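Local coordinates for sulfur carrier protein ThiS adenylyltransferase (Escherichia coli, PDB 1ZUD) that catalyses the ATP-dependent adenylation of the C-terminal glycine carboxyl group of the sulfur carrier protein ThiS in thiamin biosynthesis, at residues L219-G224 with Q228-A233; L146-A151 with Q157-T162. All coordinates share one frame; numbering follows the deposited sequence.

Contact 1: L219-G224 with Q228-A233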
loop_
_atom_site.group_PDB
_atom_site.type_symbol
_atom_site.label_atom_id
_atom_site.label_comp_id
_atom_site.label_asym_id
_atom_site.label_seq_id
_atom_site.Cartn_x
_atom_site.Cartn_y
_atom_site.Cartn_z
ATOM N N LEU C 219 -7.957 -7.767 -10.886
ATOM C CA LEU C 219 -6.613 -7.274 -11.087
ATOM C C LEU C 219 -6.617 -5.823 -10.529
ATOM O O LEU C 219 -7.466 -5.020 -10.905
ATOM C CB LEU C 219 -6.234 -7.280 -12.584
ATOM C CG LEU C 219 -4.918 -6.579 -12.919
ATOM C CD1 LEU C 219 -3.765 -7.384 -12.281
ATOM C CD2 LEU C 219 -4.741 -6.452 -14.446
ATOM N N ARG C 220 -5.730 -5.543 -9.560
ATOM C CA ARG C 220 -5.650 -4.217 -8.959
ATOM C C ARG C 220 -4.383 -3.526 -9.480
ATOM O O ARG C 220 -3.294 -4.064 -9.398
ATOM C CB ARG C 220 -5.679 -4.383 -7.444
ATOM C CG ARG C 220 -7.064 -4.858 -6.995
ATOM C CD ARG C 220 -7.045 -5.633 -5.680
ATOM N NE ARG C 220 -6.516 -4.811 -4.577
ATOM C CZ ARG C 220 -6.271 -5.271 -3.348
ATOM N NH1 ARG C 220 -6.515 -6.554 -3.035
ATOM N NH2 ARG C 220 -5.740 -4.459 -2.437
ATOM N N LEU C 221 -4.539 -2.353 -10.060
ATOM C CA LEU C 221 -3.412 -1.637 -10.662
ATOM C C LEU C 221 -3.191 -0.328 -9.900
ATOM O O LEU C 221 -4.126 0.410 -9.588
ATOM C CB LEU C 221 -3.683 -1.330 -12.152
ATOM C CG LEU C 221 -4.129 -2.556 -13.012
ATOM C CD1 LEU C 221 -4.512 -2.074 -14.444
ATOM C CD2 LEU C 221 -3.026 -3.591 -13.133
ATOM N N PHE C 222 -1.938 -0.061 -9.600
ATOM C CA PHE C 222 -1.610 1.146 -8.837
ATOM C C PHE C 222 -0.691 2.057 -9.658
ATOM O O PHE C 222 0.298 1.597 -10.209
ATOM C CB PHE C 222 -0.911 0.716 -7.513
ATOM C CG PHE C 222 -0.463 1.888 -6.634
ATOM C CD1 PHE C 222 -1.338 2.921 -6.337
ATOM C CD2 PHE C 222 0.816 1.915 -6.102
ATOM C CE1 PHE C 222 -0.972 4.001 -5.514
ATOM C CE2 PHE C 222 1.226 2.995 -5.253
ATOM C CZ PHE C 222 0.336 4.027 -4.964
ATOM N N ASP C 223 -1.021 3.344 -9.756
ATOM C CA ASP C 223 -0.100 4.312 -10.394
ATOM C C ASP C 223 0.349 5.204 -9.167
ATOM O O ASP C 223 -0.404 6.040 -8.704
ATOM C CB ASP C 223 -0.839 5.183 -11.427
ATOM C CG ASP C 223 0.067 6.267 -12.050
ATOM O OD1 ASP C 223 1.103 6.670 -11.436
ATOM O OD2 ASP C 223 -0.285 6.737 -13.151
ATOM N N GLY C 224 1.583 5.013 -8.694
ATOM C CA GLY C 224 2.096 5.740 -7.537
ATOM C C GLY C 224 2.351 7.208 -7.787
ATOM O O GLY C 224 2.566 7.967 -6.836
ATOM N N GLN C 228 -3.444 6.842 -7.949
ATOM C CA GLN C 228 -4.750 6.233 -8.262
ATOM C C GLN C 228 -4.701 4.704 -8.369
ATOM O O GLN C 228 -3.697 4.169 -8.759
ATOM C CB GLN C 228 -5.230 6.774 -9.597
ATOM C CG GLN C 228 -5.494 8.281 -9.581
ATOM C CD GLN C 228 -6.160 8.774 -10.869
ATOM O OE1 GLN C 228 -5.596 8.669 -11.964
ATOM N NE2 GLN C 228 -7.377 9.308 -10.739
ATOM N N TRP C 229 -5.796 4.033 -8.011
ATOM C CA TRP C 229 -5.926 2.588 -8.102
ATOM C C TRP C 229 -7.106 2.286 -9.051
ATOM O O TRP C 229 -8.033 3.085 -9.142
ATOM C CB TRP C 229 -6.336 1.981 -6.756
ATOM C CG TRP C 229 -5.217 1.901 -5.802
ATOM C CD1 TRP C 229 -4.839 2.850 -4.906
ATOM C CD2 TRP C 229 -4.357 0.785 -5.608
ATOM N NE1 TRP C 229 -3.806 2.384 -4.138
ATOM C CE2 TRP C 229 -3.486 1.115 -4.557
ATOM C CE3 TRP C 229 -4.240 -0.471 -6.227
ATOM C CZ2 TRP C 229 -2.483 0.230 -4.089
ATOM C CZ3 TRP C 229 -3.252 -1.350 -5.764
ATOM C CH2 TRP C 229 -2.382 -0.971 -4.687
ATOM N N ARG C 230 -7.049 1.180 -9.766
ATOM C CA ARG C 230 -8.248 0.766 -10.535
ATOM C C ARG C 230 -8.322 -0.737 -10.346
ATOM O O ARG C 230 -7.293 -1.370 -10.121
ATOM C CB ARG C 230 -8.160 1.167 -11.993
ATOM C CG ARG C 230 -7.153 0.523 -12.788
ATOM C CD ARG C 230 -6.606 1.580 -13.758
ATOM N NE ARG C 230 -7.704 2.281 -14.385
ATOM C CZ ARG C 230 -7.588 3.357 -15.157
ATOM N NH1 ARG C 230 -6.401 3.894 -15.417
ATOM N NH2 ARG C 230 -8.683 3.867 -15.684
ATOM N N SER C 231 -9.540 -1.291 -10.377
ATOM C CA SER C 231 -9.780 -2.712 -10.188
ATOM C C SER C 231 -10.441 -3.218 -11.440
ATOM O O SER C 231 -11.458 -2.655 -11.865
ATOM C CB SER C 231 -10.729 -2.960 -8.998
ATOM O OG SER C 231 -10.040 -2.748 -7.761
ATOM N N LEU C 232 -9.884 -4.277 -12.016
ATOM C CA LEU C 232 -10.449 -4.853 -13.259
ATOM C C LEU C 232 -10.861 -6.292 -12.975
ATOM O O LEU C 232 -10.140 -7.024 -12.302
ATOM C CB LEU C 232 -9.393 -4.817 -14.371
ATOM C CG LEU C 232 -8.802 -3.412 -14.576
ATOM C CD1 LEU C 232 -7.598 -3.515 -15.542
ATOM C CD2 LEU C 232 -9.916 -2.456 -15.161
ATOM N N ALA C 233 -12.030 -6.691 -13.474
ATOM C CA ALA C 233 -12.497 -8.061 -13.239
ATOM C C ALA C 233 -11.734 -8.959 -14.181
ATOM O O ALA C 233 -11.735 -8.707 -15.402
ATOM C CB ALA C 233 -14.046 -8.152 -13.539
#
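Phe222 and Trp229 are brought together by complementary first torsions: CG of Phe222 stands anti to its own backbone N (chi1 178°), while CG of Trp229 lies beside the backbone N (chi1 -77°), which swings the indole across the neighbouring strand. They form a non-hydrogen-bonded pair of an antiparallel beta hairpin, the last two strands of the ThiF sheet. Phe222 forms an offset stack with the five-membered ring of Trp229, centroids 4.5 Å apart and planes inclined by 22°; its CD1 sits over the indole face, offset toward the rim, 3.3 Å from CE2. The six-membered ring is met over its face by CB of Phe222, a CH-pi contact 3.5 Å from the ring centroid. Helix 191-210 packs on both aromatic residues, and Trp229 also stacks on Trp229 of the second subunit, placing the pair at the dimer interface. With an alanine at Trp229, the Phe222 ring is likely to lose its stacking partner, its CB the ring face beneath it, and the dimer interface its indole stack. On the same face, CG of Arg220 touches OG of Ser231 at 3.7 Å, while its guanidinium group makes a salt bridge to Glu204 of that helix. The other face includes Leu219, Leu221, Arg230 and Leu232: CD1 of Leu221 meets CD1 of Leu232 at 3.6 Å, the side chains crossing at about a right angle, and NH2 of Arg230 forms a salt bridge with OD1 of Asp7 of the ThiS chain. At the hairpin end away from its turn, N of Leu219 donates a hydrogen bond to O of Leu232 at 2.7 Å.

Contact 2: L146-A151 with Q157-T162; sequences LITASA and QLMVLT
Strands 146-151 and 157-161 run antiparallel at 176°, their axes 4.7 Å apart, and three hydrogen-bonded pairs, Leu146 with Leu161, Thr148 with Met159 and Ser150 with Gln157, alternate with two non-hydrogen-bonded ones. Thr148 and Met159 lie side by side and point the same way. OG1 of Thr148 is anti to the backbone N (chi1 178°), which sends it to a hydrogen bond with Asp124 and leaves CG2 to meet CE of Met159 at 3.6 Å. The Met159 chain bends at chi3, which turns its methyl toward the end of CG2. Farther along this face, CD2 of Leu146 and CD1 of Leu161 are 4.3 Å apart. The two strands form a beta hairpin inside the mixed sheet of the Rossmann-like ThiF fold: strand 146-152 is the last of its parallel set, and strand 155-161 begins the antiparallel extension. On the opposite face, CD1 of Leu158 lies 3.8 Å from CB of Ala149 and also approaches CG2 of Ile147. Ile147 runs alongside Val160, CG1 of each residue meeting at 4.1 Å. Helix 191-210 packs over this apolar group, touching all four residues. At the hairpin's turn end, OG of Ser150 sits against CB of Gln157 at 3.4 Å. Both polar groups turn to the bound ThiS chain: OG of Ser150 is hydrogen-bonded to O of Ile63 of ThiS, and the Gln157 amide pairs through OE1 with N of Ile63 and through NE2 with O of Gln61 of that chain. Two bonds, one at each end of the amide, probably fix its rotation. Beside it, N of Gln157 donates a hydrogen bond to O of Ser150 (3.0 Å) from above the carbonyl plane.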
loop_
_atom_site.group_PDB
_atom_site.type_symbol
_atom_site.label_atom_id
_atom_site.label_comp_id
_atom_site.label_asym_id
_atom_site.label_seq_id
_atom_site.Cartn_x
_atom_site.Cartn_y
_atom_site.Cartn_z
ATOM N N LEU C 146 -3.137 -18.526 -4.972
ATOM C CA LEU C 146 -1.928 -17.805 -5.347
ATOM C C LEU C 146 -2.168 -16.273 -5.278
ATOM O O LEU C 146 -3.130 -15.735 -5.856
ATOM C CB LEU C 146 -1.464 -18.240 -6.781
ATOM C CG LEU C 146 -0.327 -17.435 -7.448
ATOM C CD1 LEU C 146 0.950 -17.553 -6.623
ATOM C CD2 LEU C 146 -0.057 -17.927 -8.855
ATOM N N ILE C 147 -1.315 -15.574 -4.533
ATOM C CA ILE C 147 -1.441 -14.116 -4.436
ATOM C C ILE C 147 -0.219 -13.588 -5.125
ATOM O O ILE C 147 0.909 -13.780 -4.671
ATOM C CB ILE C 147 -1.520 -13.657 -2.938
ATOM C CG1 ILE C 147 -2.767 -14.279 -2.296
ATOM C CG2 ILE C 147 -1.594 -12.125 -2.855
ATOM C CD1 ILE C 147 -2.855 -14.177 -0.745
ATOM N N THR C 148 -0.423 -12.874 -6.215
ATOM C CA THR C 148 0.714 -12.415 -6.975
ATOM C C THR C 148 0.757 -10.927 -7.143
ATOM O O THR C 148 -0.272 -10.294 -7.298
ATOM C CB THR C 148 0.734 -13.106 -8.431
ATOM O OG1 THR C 148 1.849 -12.610 -9.190
ATOM C CG2 THR C 148 -0.570 -12.776 -9.220
ATOM N N ALA C 149 1.956 -10.365 -7.157
ATOM C CA ALA C 149 2.076 -8.904 -7.334
ATOM C C ALA C 149 3.371 -8.567 -8.045
ATOM O O ALA C 149 4.253 -9.383 -8.118
ATOM C CB ALA C 149 2.009 -8.194 -5.956
ATOM N N SER C 150 3.458 -7.355 -8.596
ATOM C CA SER C 150 4.647 -6.922 -9.286
ATOM C C SER C 150 4.704 -5.389 -9.167
ATOM O O SER C 150 3.703 -4.710 -8.803
ATOM C CB SER C 150 4.576 -7.332 -10.776
ATOM O OG SER C 150 3.403 -6.783 -11.359
ATOM N N ALA C 151 5.880 -4.834 -9.441
ATOM C CA ALA C 151 6.007 -3.382 -9.414
ATOM C C ALA C 151 7.237 -2.992 -10.195
ATOM O O ALA C 151 8.183 -3.761 -10.220
ATOM C CB ALA C 151 6.123 -2.884 -7.930
ATOM N N GLN C 157 0.962 -4.022 -9.754
ATOM C CA GLN C 157 -0.134 -4.893 -10.179
ATOM C C GLN C 157 -0.303 -5.953 -9.118
ATOM O O GLN C 157 0.676 -6.470 -8.618
ATOM C CB GLN C 157 0.193 -5.567 -11.541
ATOM C CG GLN C 157 0.493 -4.513 -12.633
ATOM C CD GLN C 157 0.773 -5.100 -14.052
ATOM O OE1 GLN C 157 1.154 -6.254 -14.182
ATOM N NE2 GLN C 157 0.616 -4.269 -15.089
ATOM N N LEU C 158 -1.548 -6.302 -8.785
ATOM C CA LEU C 158 -1.792 -7.330 -7.782
ATOM C C LEU C 158 -3.089 -8.145 -8.145
ATOM O O LEU C 158 -4.051 -7.567 -8.635
ATOM C CB LEU C 158 -1.999 -6.636 -6.430
ATOM C CG LEU C 158 -2.634 -7.432 -5.300
ATOM C CD1 LEU C 158 -1.637 -8.455 -4.826
ATOM C CD2 LEU C 158 -3.019 -6.474 -4.144
ATOM N N MET C 159 -3.085 -9.457 -7.902
ATOM C CA MET C 159 -4.281 -10.288 -8.123
ATOM C C MET C 159 -4.267 -11.418 -7.133
ATOM O O MET C 159 -3.186 -11.991 -6.847
ATOM C CB MET C 159 -4.284 -11.003 -9.485
ATOM C CG MET C 159 -3.752 -10.308 -10.633
ATOM S SD MET C 159 -3.833 -11.557 -11.959
ATOM C CE MET C 159 -2.148 -11.666 -12.307
ATOM N N VAL C 160 -5.456 -11.788 -6.654
ATOM C CA VAL C 160 -5.629 -12.954 -5.758
ATOM C C VAL C 160 -6.348 -14.046 -6.599
ATOM O O VAL C 160 -7.498 -13.835 -7.057
ATOM C CB VAL C 160 -6.496 -12.637 -4.545
ATOM C CG1 VAL C 160 -6.606 -13.911 -3.695
ATOM C CG2 VAL C 160 -5.854 -11.466 -3.698
ATOM N N LEU C 161 -5.684 -15.173 -6.838
ATOM C CA LEU C 161 -6.281 -16.230 -7.680
ATOM C C LEU C 161 -6.511 -17.440 -6.810
ATOM O O LEU C 161 -5.581 -17.989 -6.168
ATOM C CB LEU C 161 -5.347 -16.590 -8.824
ATOM C CG LEU C 161 -4.748 -15.458 -9.600
ATOM C CD1 LEU C 161 -3.530 -15.968 -10.389
ATOM C CD2 LEU C 161 -5.792 -14.886 -10.487
ATOM N N THR C 162 -7.769 -17.843 -6.721
ATOM C CA THR C 162 -8.084 -18.991 -5.855
ATOM C C THR C 162 -8.894 -20.059 -6.589
ATOM O O THR C 162 -9.579 -19.742 -7.547
ATOM C CB THR C 162 -8.954 -18.562 -4.638
ATOM O OG1 THR C 162 -10.207 -18.033 -5.114
ATOM C CG2 THR C 162 -8.250 -17.448 -3.833
#

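In the fold
Contacts 1 and 2 are two successive antiparallel hairpins of one sheet, joined where strand 155-161 lies beside strand 218-223; there Arg220 N and Leu158 O form a probable hydrogen bond of 2.8 Å, and CD1 of Leu219 packs on CG of Met159. Contact 2 is wholly buried near the middle of the chain and mostly aliphatic, whereas contact 1, at the sheet's edge within this chain, is partly exposed and mixes an aromatic stack with charged arginines. Helix 191-210 backs one face of both hairpins. Both also meet ThiS, but differently: contact 2 by neutral side-chain-to-backbone hydrogen bonds, contact 1 by a salt bridge and leucines packed on Phe60 of the ThiS chain.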